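Local coordinates for transcriptional regulator (Streptococcus dysgalactiae, PDB 4YV9), which acts as the SHP pheromone receptor Rgg2, a DNA-binding transcriptional regulator of quorum sensing, at the interface of chains A and B. Coordinates in Å, arbitrary orientation; residue numbers count along the deposited sequence, not the author numbering. Chains: chain A/B, Transcriptional regulator.

Contact 1: the interface of chains A and B. Residues chain A 63, 74, 77, 142, 177; chain B 58, 176.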
loop_
_atom_site.group_PDB
_atom_site.type_symbol
_atom_site.label_atom_id
_atom_site.label_comp_id
_atom_site.label_asym_id
_atom_site.label_seq_id
_atom_site.Cartn_x
_atom_site.Cartn_y
_atom_site.Cartn_z
ATOM N N VAL A 63 -7.857 -2.096 -10.778
ATOM C CA VAL A 63 -6.754 -2.941 -11.233
ATOM C C VAL A 63 -6.551 -4.106 -10.281
ATOM O O VAL A 63 -6.398 -5.248 -10.714
ATOM C CB VAL A 63 -5.441 -2.152 -11.341
ATOM C CG1 VAL A 63 -4.255 -3.095 -11.581
ATOM C CG2 VAL A 63 -5.548 -1.123 -12.440
ATOM N N PHE A 74 3.025 -8.330 -13.595
ATOM C CA PHE A 74 2.303 -8.852 -12.430
ATOM C C PHE A 74 2.184 -10.379 -12.526
ATOM O O PHE A 74 2.280 -11.100 -11.533
ATOM C CB PHE A 74 0.905 -8.235 -12.319
ATOM C CG PHE A 74 0.884 -6.792 -11.851
ATOM C CD1 PHE A 74 2.043 -6.058 -11.739
ATOM C CD2 PHE A 74 -0.332 -6.184 -11.530
ATOM C CE1 PHE A 74 1.998 -4.713 -11.299
ATOM C CE2 PHE A 74 -0.394 -4.865 -11.103
ATOM C CZ PHE A 74 0.777 -4.128 -10.979
ATOM N N LEU A 77 5.495 -11.870 -11.552
ATOM C CA LEU A 77 5.710 -11.752 -10.104
ATOM C C LEU A 77 4.875 -12.749 -9.331
ATOM O O LEU A 77 5.330 -13.332 -8.341
ATOM C CB LEU A 77 5.388 -10.335 -9.633
ATOM C CG LEU A 77 6.434 -9.274 -9.995
ATOM C CD1 LEU A 77 6.013 -7.942 -9.423
ATOM C CD2 LEU A 77 7.803 -9.672 -9.460
ATOM N N TYR A 142 6.881 1.094 -10.631
ATOM C CA TYR A 142 6.935 -0.205 -9.961
ATOM C C TYR A 142 7.942 -1.164 -10.629
ATOM O O TYR A 142 8.778 -1.785 -9.952
ATOM C CB TYR A 142 5.528 -0.820 -9.940
ATOM C CG TYR A 142 5.374 -2.065 -9.095
ATOM C CD1 TYR A 142 5.396 -2.000 -7.700
ATOM C CD2 TYR A 142 5.193 -3.318 -9.693
ATOM C CE1 TYR A 142 5.248 -3.149 -6.919
ATOM C CE2 TYR A 142 5.036 -4.465 -8.925
ATOM C CZ TYR A 142 5.068 -4.381 -7.550
ATOM O OH TYR A 142 4.907 -5.528 -6.807
ATOM N N ASN A 177 -2.326 5.039 -3.266
ATOM C CA ASN A 177 -1.465 3.867 -3.288
ATOM C C ASN A 177 -0.011 4.245 -3.060
ATOM O O ASN A 177 0.681 4.681 -3.969
ATOM C CB ASN A 177 -1.610 3.124 -4.616
ATOM C CG ASN A 177 -0.920 1.779 -4.603
ATOM O OD1 ASN A 177 -0.376 1.362 -3.581
ATOM N ND2 ASN A 177 -0.956 1.082 -5.734
ATOM N N THR B 58 1.065 -0.151 -15.125
ATOM C CA THR B 58 -0.331 -0.500 -15.009
ATOM C C THR B 58 -1.150 0.809 -14.987
ATOM O O THR B 58 -0.629 1.868 -14.618
ATOM C CB THR B 58 -0.558 -1.351 -13.771
ATOM O OG1 THR B 58 -1.958 -1.446 -13.499
ATOM C CG2 THR B 58 0.174 -0.742 -12.586
ATOM N N GLN B 176 0.063 -6.445 -5.194
ATOM C CA GLN B 176 0.709 -5.165 -5.481
ATOM C C GLN B 176 0.145 -4.002 -4.701
ATOM O O GLN B 176 0.755 -2.936 -4.668
ATOM C CB GLN B 176 0.618 -4.814 -6.972
ATOM C CG GLN B 176 1.661 -5.500 -7.814
ATOM C CD GLN B 176 1.384 -6.973 -7.983
ATOM O OE1 GLN B 176 0.230 -7.388 -8.103
ATOM N NE2 GLN B 176 2.439 -7.777 -7.977
#
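Bent at its second torsion (chi2 73°), B:Gln176 folds its side chain back so that its carboxamide lies flat along one face of the A:Phe74 ring, the two planes only 16° apart. The ring itself reaches B:Gln176 from helix 72-85 of chain A with CG anti to its own carbonyl carbon. CG of B:Gln176 lies over that face, offset toward the rim and 3.7 Å from the ring centroid, in a CH-pi contact, while the amide oxygen OE1 passes above the CD2 side, 3.7 Å from A:Phe74 CD2. A:Tyr142, from helix 142-151, stands nearly perpendicular to the amide (86°) and turns a face to the same methylene, which is displaced toward the phenol end, with OH 3.4 Å from B:Gln176 CG. B:Gln176 NE2 lies between the A:Tyr142 hydroxyl OH (3.5 Å, a contact and not a bond) and the A:Leu77 methyl CD1 (3.9 Å). B:Gln176 is thus held by shape, its amide nitrogen and oxygen making van der Waals contacts with chain A in this patch. From the other side of the phenyl plane, the B:Thr58 methyl CG2 comes in past the ring tip, 3.8 Å from A:Phe74 CZ. The threonine hydroxyl OG1 turns instead to A:Val63, 3.4 Å from its CG1. The phenyl ring, stacked by B:Gln176 on one face and touched at its tip by B:Thr58, ties chain A to two separate loops of chain B and so contributes packing to the two-fold dimer of the crystal.

Contact 2: the interface of chains A and B. Residues chain A 15-16, 56; chain B 133, 137, 143-144.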
loop_
_atom_site.group_PDB
_atom_site.type_symbol
_atom_site.label_atom_id
_atom_site.label_comp_id
_atom_site.label_asym_id
_atom_site.label_seq_id
_atom_site.Cartn_x
_atom_site.Cartn_y
_atom_site.Cartn_z
ATOM N N GLY A 15 -22.356 -5.884 -7.842
ATOM C CA GLY A 15 -22.093 -6.335 -6.490
ATOM C C GLY A 15 -22.228 -5.215 -5.470
ATOM O O GLY A 15 -22.021 -5.430 -4.275
ATOM N N LYS A 16 -22.553 -4.016 -5.939
ATOM C CA LYS A 16 -22.876 -2.902 -5.054
ATOM C C LYS A 16 -24.369 -2.624 -5.048
ATOM O O LYS A 16 -24.822 -1.645 -4.447
ATOM C CB LYS A 16 -22.140 -1.633 -5.475
ATOM C CG LYS A 16 -20.749 -1.497 -4.924
ATOM C CD LYS A 16 -20.277 -0.088 -5.103
ATOM C CE LYS A 16 -18.841 0.039 -4.727
ATOM N NZ LYS A 16 -18.595 1.399 -4.218
ATOM N N ASN A 56 -17.739 5.048 -6.944
ATOM C CA ASN A 56 -16.857 5.229 -5.787
ATOM C C ASN A 56 -15.778 4.159 -5.706
ATOM O O ASN A 56 -15.443 3.673 -4.626
ATOM C CB ASN A 56 -17.670 5.265 -4.503
ATOM C CG ASN A 56 -18.551 6.470 -4.446
ATOM O OD1 ASN A 56 -18.085 7.586 -4.677
ATOM N ND2 ASN A 56 -19.839 6.261 -4.201
ATOM N N TYR B 133 -27.088 -0.670 3.447
ATOM C CA TYR B 133 -26.251 -0.615 2.247
ATOM C C TYR B 133 -25.025 -1.519 2.383
ATOM O O TYR B 133 -24.696 -2.281 1.462
ATOM C CB TYR B 133 -25.779 0.820 1.944
ATOM C CG TYR B 133 -24.677 0.852 0.904
ATOM C CD1 TYR B 133 -24.939 0.505 -0.418
ATOM C CD2 TYR B 133 -23.366 1.190 1.249
ATOM C CE1 TYR B 133 -23.936 0.501 -1.378
ATOM C CE2 TYR B 133 -22.342 1.196 0.290
ATOM C CZ TYR B 133 -22.643 0.848 -1.019
ATOM O OH TYR B 133 -21.661 0.836 -1.971
ATOM N N VAL B 137 -23.702 -5.091 0.096
ATOM C CA VAL B 137 -22.546 -5.139 -0.801
ATOM C C VAL B 137 -21.886 -6.545 -0.833
ATOM O O VAL B 137 -21.818 -7.212 0.196
ATOM C CB VAL B 137 -21.517 -4.063 -0.376
ATOM C CG1 VAL B 137 -20.180 -4.309 -1.005
ATOM C CG2 VAL B 137 -22.032 -2.654 -0.738
ATOM N N TYR B 143 -14.401 2.558 -0.398
ATOM C CA TYR B 143 -15.627 3.299 -0.041
ATOM C C TYR B 143 -16.337 2.726 1.184
ATOM O O TYR B 143 -16.582 3.435 2.173
ATOM C CB TYR B 143 -16.585 3.300 -1.240
ATOM C CG TYR B 143 -17.850 4.148 -1.135
ATOM C CD1 TYR B 143 -17.771 5.527 -0.996
ATOM C CD2 TYR B 143 -19.115 3.570 -1.266
ATOM C CE1 TYR B 143 -18.907 6.306 -0.970
ATOM C CE2 TYR B 143 -20.263 4.346 -1.238
ATOM C CZ TYR B 143 -20.146 5.716 -1.082
ATOM O OH TYR B 143 -21.264 6.519 -1.052
ATOM N N GLU B 144 -16.666 1.440 1.120
ATOM C CA GLU B 144 -17.424 0.810 2.194
ATOM C C GLU B 144 -16.605 0.739 3.471
ATOM O O GLU B 144 -17.138 0.932 4.566
ATOM C CB GLU B 144 -17.892 -0.595 1.777
ATOM C CG GLU B 144 -18.991 -0.601 0.722
ATOM C CD GLU B 144 -18.477 -0.348 -0.706
ATOM O OE1 GLU B 144 -17.290 -0.617 -0.995
ATOM O OE2 GLU B 144 -19.270 0.137 -1.536
HETATM O O HOH W 1 -14.357 1.711 -3.300
#
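A:Asn56 lies flat over one face of the B:Tyr143 ring, amide and ring planes 18° apart, and this stack forms the apolar centre of the patch. CB of A:Asn56 rests near the inner part of the ring, 3.5 Å from B:Tyr143 CD1, and the amide extends outward across the ring, its CG 3.5 Å from CE1. The ND2 end sits above the rim near the phenol carbon, 3.2 Å from B:Tyr143 CZ. With CG anti to the backbone N (chi1 -173°), the tyrosine ring leaves helix 142-151 toward this asparagine. Beside the stack, the A:Lys16 side chain runs extended beyond CG, passing B:Tyr133, whose hydroxyl OH is 3.5 Å from CD of the lysine. A:Gly15 adds a light backbone contact with B:Val137, a residue whose CG2 methyl packs over one face of B:Tyr133. Toward the polar rim the lysine ends in a salt bridge, NZ donating a hydrogen bond to the carboxylate OE2 of B:Glu144 at 3.0 Å through the syn lone pair. The same oxygen accepts a short bond from the B:Tyr133 hydroxyl on its anti side, so two donors grip it and the second, from its own chain, probably holds the carboxylate in place for the lysine; together they may stabilise its negative charge. A water links A:Asn56 O (2.6 Å) to the backbone N of B:Tyr143 (3.0 Å), close to the helix start. The patch docks loops of the helix-turn-helix region of chain A onto the helical C-terminal region of chain B, and may help set the position of the DNA-binding part in the dimer.

The C-alpha centres of contact 1 and contact 2 lie about 23 Å apart within one two-fold interface, and each has a twin with the chains exchanged. Helix 142-151 serves both, with Tyr142 used in contact 1 and its neighbours Tyr143 and Glu144 in contact 2, but on opposite chains. The stretch just before helix 59-64 likewise recurs, giving Asn56 to contact 2 and Thr58 to contact 1. Contact 1 is van der Waals and CH-pi packing, whereas contact 2 adds charge and water. Contact 2 docks one N-terminal region on the partner's C-terminal region; contact 1 also packs N-terminal segments together. Both probably fix the DNA-binding regions relative to the dimer body.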